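Local structure of aldo-keto reductase AKR2E4 (Bombyx mori, 3WCZ) at residues A[121-132]-A[297-307]. The protein reduces 3-dehydroecdysone with NADPH as cosubstrate, a reaction that may take part in regulating the moult of the silkworm. Sequence-based numbering, arbitrary orientation.
Sequences FPIATKPDDSPD and ISDWKDYPNYP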
loop_
_atom_site.group_PDB
_atom_site.type_symbol
_atom_site.label_atom_id
_atom_site.label_comp_id
_atom_site.label_asym_id
_atom_site.label_seq_id
_atom_site.Cartn_x
_atom_site.Cartn_y
_atom_site.Cartn_z
ATOM N N PHE A 121 -9.330 4.998 -4.840
ATOM C CA PHE A 121 -9.456 4.855 -6.291
ATOM C C PHE A 121 -9.880 6.192 -6.892
ATOM O O PHE A 121 -10.533 7.015 -6.211
ATOM C CB PHE A 121 -10.549 3.838 -6.687
ATOM C CG PHE A 121 -10.189 2.406 -6.435
ATOM C CD1 PHE A 121 -10.478 1.834 -5.219
ATOM C CD2 PHE A 121 -9.619 1.632 -7.428
ATOM C CE1 PHE A 121 -10.157 0.495 -4.967
ATOM C CE2 PHE A 121 -9.256 0.303 -7.190
ATOM C CZ PHE A 121 -9.544 -0.265 -5.961
ATOM N N PRO A 122 -9.646 6.370 -8.199
ATOM C CA PRO A 122 -10.094 7.619 -8.845
ATOM C C PRO A 122 -11.589 7.603 -9.168
ATOM O O PRO A 122 -12.107 8.629 -9.590
ATOM C CB PRO A 122 -9.247 7.690 -10.128
ATOM C CG PRO A 122 -8.880 6.251 -10.434
ATOM C CD PRO A 122 -8.759 5.579 -9.069
ATOM N N ILE A 123 -12.241 6.471 -9.007
ATOM C CA ILE A 123 -13.663 6.287 -9.244
ATOM C C ILE A 123 -14.444 6.794 -8.049
ATOM O O ILE A 123 -14.054 6.612 -6.902
ATOM C CB ILE A 123 -13.977 4.779 -9.435
ATOM C CG1 ILE A 123 -13.181 4.218 -10.620
ATOM C CG2 ILE A 123 -15.439 4.540 -9.628
ATOM C CD1 ILE A 123 -13.104 2.691 -10.606
ATOM N N ALA A 124 -15.591 7.414 -8.337
ATOM C CA ALA A 124 -16.545 7.850 -7.310
ATOM C C ALA A 124 -17.798 6.992 -7.448
ATOM O O ALA A 124 -18.266 6.745 -8.562
ATOM C CB ALA A 124 -16.888 9.298 -7.473
ATOM N N THR A 125 -18.337 6.540 -6.322
ATOM C CA THR A 125 -19.578 5.776 -6.321
ATOM C C THR A 125 -20.524 6.342 -5.280
ATOM O O THR A 125 -20.154 7.147 -4.417
ATOM C CB THR A 125 -19.356 4.282 -6.046
ATOM O OG1 THR A 125 -18.852 4.114 -4.718
ATOM C CG2 THR A 125 -18.381 3.704 -7.047
ATOM N N LYS A 126 -21.791 5.970 -5.418
ATOM C CA LYS A 126 -22.750 6.179 -4.365
ATOM C C LYS A 126 -22.571 5.039 -3.353
ATOM O O LYS A 126 -21.843 4.075 -3.601
ATOM C CB LYS A 126 -24.171 6.207 -4.950
ATOM C CG LYS A 126 -24.382 7.210 -6.095
ATOM C CD LYS A 126 -24.289 8.629 -5.638
ATOM C CE LYS A 126 -24.845 9.611 -6.688
ATOM N NZ LYS A 126 -26.351 9.615 -6.806
ATOM N N PRO A 127 -23.180 5.179 -2.181
ATOM C CA PRO A 127 -22.869 4.205 -1.136
ATOM C C PRO A 127 -23.258 2.771 -1.508
ATOM O O PRO A 127 -22.749 1.821 -0.892
ATOM C CB PRO A 127 -23.683 4.710 0.055
ATOM C CG PRO A 127 -23.841 6.163 -0.180
ATOM C CD PRO A 127 -23.951 6.319 -1.676
ATOM N N ASP A 128 -24.131 2.621 -2.503
ATOM C CA ASP A 128 -24.528 1.297 -2.991
ATOM C C ASP A 128 -23.659 0.780 -4.138
ATOM O O ASP A 128 -24.016 -0.201 -4.794
ATOM C CB ASP A 128 -25.997 1.299 -3.420
ATOM C CG ASP A 128 -26.286 2.275 -4.541
ATOM O OD1 ASP A 128 -25.336 2.884 -5.064
ATOM O OD2 ASP A 128 -27.469 2.437 -4.915
ATOM N N ASP A 129 -22.524 1.437 -4.371
ATOM C CA ASP A 129 -21.574 1.026 -5.405
ATOM C C ASP A 129 -22.064 1.387 -6.802
ATOM O O ASP A 129 -21.410 1.055 -7.796
ATOM C CB ASP A 129 -21.280 -0.484 -5.320
ATOM C CG ASP A 129 -19.871 -0.781 -4.823
ATOM O OD1 ASP A 129 -18.956 0.031 -5.089
ATOM O OD2 ASP A 129 -19.678 -1.835 -4.168
ATOM N N SER A 130 -23.191 2.077 -6.883
ATOM C CA SER A 130 -23.607 2.637 -8.159
ATOM C C SER A 130 -22.686 3.803 -8.564
ATOM O O SER A 130 -22.156 4.545 -7.727
ATOM C CB SER A 130 -25.091 3.048 -8.176
ATOM O OG SER A 130 -25.364 4.184 -7.387
ATOM N N PRO A 131 -22.472 3.947 -9.861
ATOM C CA PRO A 131 -21.463 4.897 -10.346
ATOM C C PRO A 131 -21.849 6.336 -10.064
ATOM O O PRO A 131 -23.029 6.708 -10.070
ATOM C CB PRO A 131 -21.456 4.657 -11.858
ATOM C CG PRO A 131 -22.852 4.111 -12.137
ATOM C CD PRO A 131 -23.125 3.224 -10.965
ATOM N N ASP A 132 -20.847 7.159 -9.781
ATOM C CA ASP A 132 -21.027 8.591 -9.714
ATOM C C ASP A 132 -19.934 9.191 -10.625
ATOM O O ASP A 132 -19.078 8.439 -11.169
ATOM C CB ASP A 132 -20.950 9.065 -8.259
ATOM C CG ASP A 132 -21.620 10.404 -8.025
ATOM O OD1 ASP A 132 -22.051 11.072 -9.007
ATOM O OD2 ASP A 132 -21.719 10.815 -6.844
ATOM N N ILE A 297 -10.926 -5.172 -10.677
ATOM C CA ILE A 297 -12.087 -4.312 -10.444
ATOM C C ILE A 297 -12.907 -4.121 -11.731
ATOM O O ILE A 297 -13.559 -3.114 -11.931
ATOM C CB ILE A 297 -11.693 -2.950 -9.853
ATOM C CG1 ILE A 297 -10.634 -2.272 -10.730
ATOM C CG2 ILE A 297 -11.169 -3.137 -8.424
ATOM C CD1 ILE A 297 -10.586 -0.772 -10.563
ATOM N N SER A 298 -12.908 -5.134 -12.584
ATOM C CA SER A 298 -13.471 -4.975 -13.924
ATOM C C SER A 298 -14.982 -4.783 -13.947
ATOM O O SER A 298 -15.511 -4.304 -14.946
ATOM C CB SER A 298 -13.063 -6.146 -14.829
ATOM O OG SER A 298 -13.399 -7.386 -14.267
ATOM N N ASP A 299 -15.680 -5.083 -12.858
ATOM C CA ASP A 299 -17.107 -4.746 -12.801
ATOM C C ASP A 299 -17.330 -3.228 -12.922
ATOM O O ASP A 299 -18.443 -2.791 -13.226
ATOM C CB ASP A 299 -17.768 -5.221 -11.504
ATOM C CG ASP A 299 -18.014 -6.722 -11.465
ATOM O OD1 ASP A 299 -17.785 -7.410 -12.468
ATOM O OD2 ASP A 299 -18.452 -7.201 -10.398
ATOM N N TRP A 300 -16.288 -2.430 -12.665
ATOM C CA TRP A 300 -16.364 -0.972 -12.696
ATOM C C TRP A 300 -15.845 -0.387 -14.018
ATOM O O TRP A 300 -15.666 0.822 -14.116
ATOM C CB TRP A 300 -15.542 -0.357 -11.552
ATOM C CG TRP A 300 -16.032 -0.619 -10.151
ATOM C CD1 TRP A 300 -17.297 -0.958 -9.763
ATOM C CD2 TRP A 300 -15.248 -0.550 -8.942
ATOM N NE1 TRP A 300 -17.350 -1.108 -8.393
ATOM C CE2 TRP A 300 -16.104 -0.869 -7.870
ATOM C CE3 TRP A 300 -13.908 -0.262 -8.669
ATOM C CZ2 TRP A 300 -15.665 -0.880 -6.546
ATOM C CZ3 TRP A 300 -13.475 -0.290 -7.356
ATOM C CH2 TRP A 300 -14.343 -0.604 -6.320
ATOM N N LYS A 301 -15.621 -1.233 -15.024
ATOM C CA LYS A 301 -14.959 -0.826 -16.243
ATOM C C LYS A 301 -15.626 0.343 -16.953
ATOM O O LYS A 301 -14.938 1.150 -17.601
ATOM C CB LYS A 301 -14.847 -2.041 -17.169
ATOM C CG LYS A 301 -13.899 -1.870 -18.333
ATOM C CD LYS A 301 -13.699 -3.223 -19.031
ATOM C CE LYS A 301 -12.307 -3.783 -18.796
ATOM N NZ LYS A 301 -12.085 -5.033 -19.579
ATOM N N ASP A 302 -16.954 0.448 -16.841
ATOM C CA ASP A 302 -17.674 1.510 -17.541
ATOM C C ASP A 302 -17.861 2.746 -16.673
ATOM O O ASP A 302 -18.487 3.717 -17.107
ATOM C CB ASP A 302 -19.044 1.049 -18.063
ATOM C CG ASP A 302 -19.603 1.972 -19.130
ATOM O OD1 ASP A 302 -18.852 2.270 -20.077
ATOM O OD2 ASP A 302 -20.791 2.414 -19.025
ATOM N N TYR A 303 -17.349 2.730 -15.446
ATOM C CA TYR A 303 -17.495 3.882 -14.556
ATOM C C TYR A 303 -16.574 5.020 -14.963
ATOM O O TYR A 303 -15.428 4.784 -15.396
ATOM C CB TYR A 303 -17.154 3.510 -13.110
ATOM C CG TYR A 303 -18.192 2.671 -12.372
ATOM C CD1 TYR A 303 -18.982 1.734 -13.029
ATOM C CD2 TYR A 303 -18.354 2.814 -11.003
ATOM C CE1 TYR A 303 -19.932 0.976 -12.340
ATOM C CE2 TYR A 303 -19.284 2.060 -10.304
ATOM C CZ TYR A 303 -20.065 1.138 -10.978
ATOM O OH TYR A 303 -20.994 0.389 -10.254
ATOM N N PRO A 304 -17.043 6.263 -14.781
ATOM C CA PRO A 304 -16.150 7.402 -14.976
ATOM C C PRO A 304 -14.863 7.214 -14.189
ATOM O O PRO A 304 -14.913 6.809 -13.023
ATOM C CB PRO A 304 -16.957 8.582 -14.436
ATOM C CG PRO A 304 -18.386 8.192 -14.742
ATOM C CD PRO A 304 -18.425 6.698 -14.481
ATOM N N ASN A 305 -13.745 7.494 -14.852
ATOM C CA ASN A 305 -12.410 7.474 -14.232
ATOM C C ASN A 305 -11.912 6.063 -13.863
ATOM O O ASN A 305 -10.947 5.907 -13.092
ATOM C CB ASN A 305 -12.371 8.432 -13.026
ATOM C CG ASN A 305 -12.753 9.879 -13.394
ATOM O OD1 ASN A 305 -13.674 10.465 -12.792
ATOM N ND2 ASN A 305 -12.098 10.425 -14.389
ATOM N N TYR A 306 -12.490 5.013 -14.438
ATOM C CA TYR A 306 -11.923 3.669 -14.284
ATOM C C TYR A 306 -10.469 3.700 -14.730
ATOM O O TYR A 306 -10.170 4.176 -15.823
ATOM C CB TYR A 306 -12.722 2.669 -15.106
ATOM C CG TYR A 306 -12.241 1.251 -15.020
ATOM C CD1 TYR A 306 -12.526 0.476 -13.913
ATOM C CD2 TYR A 306 -11.515 0.673 -16.059
ATOM C CE1 TYR A 306 -12.132 -0.830 -13.839
ATOM C CE2 TYR A 306 -11.108 -0.648 -15.991
ATOM C CZ TYR A 306 -11.412 -1.393 -14.874
ATOM O OH TYR A 306 -11.009 -2.716 -14.795
ATOM N N PRO A 307 -9.552 3.177 -13.891
ATOM C CA PRO A 307 -8.124 3.414 -14.161
ATOM C C PRO A 307 -7.436 2.270 -14.894
ATOM O O PRO A 307 -6.298 2.481 -15.328
ATOM C CB PRO A 307 -7.530 3.552 -12.750
ATOM C CG PRO A 307 -8.396 2.620 -11.911
ATOM C CD PRO A 307 -9.805 2.783 -12.498
#
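I123 sits at the centre of the tightly packed part, its CD1 methyl 3.6 Å from CE3 of W300 and also against CD of P307 and CD1 of Y306. A branched aliphatic chain suits this place because it has two arms to offer: with CG1 anti to the carbonyl carbon (chi1 -59°), CD1 reaches W300 while CG2 meets the edge of Y303. Beside it, W300 turns the edge of its six-membered ring onto the face of F121 in a T-shaped stack, planes at 84° and centroids 5.4 Å apart; the large indole can reach F121 and I123 at once, and the flat phenyl gives its edge a face to meet. F121 also takes the CD1 methyl of I297 against its CE2, and P122 lays its ring across P307, two compact rings that fit crosswise.

Y303 joins this packed part to the hairpin 124-132. P131 CB stands over the ring centre, 3.6 Å from the centroid, in a CH-pi contact; a proline suits this place because its compact ring can set C-H groups against the electron-rich phenol face. W300 CD1 lies against the opposite face, toward its rim. The phenol OH donates to the backbone O of D129 (2.6 Å), lying in the carbonyl plane. A phenylalanine here would probably leave the D129 carbonyl without this donor and the hairpin turn less firmly held.

Toward solvent the contact thins: D129 brings OD1 only to 3.7 Å from W300 CZ2, and P131 and P304 barely meet. The arrangement is that of an aldo-keto reductase TIM barrel, whose C-terminal loop packs against the loop following strand 114-119 next to the cofactor, F121 itself touching the bound NADP.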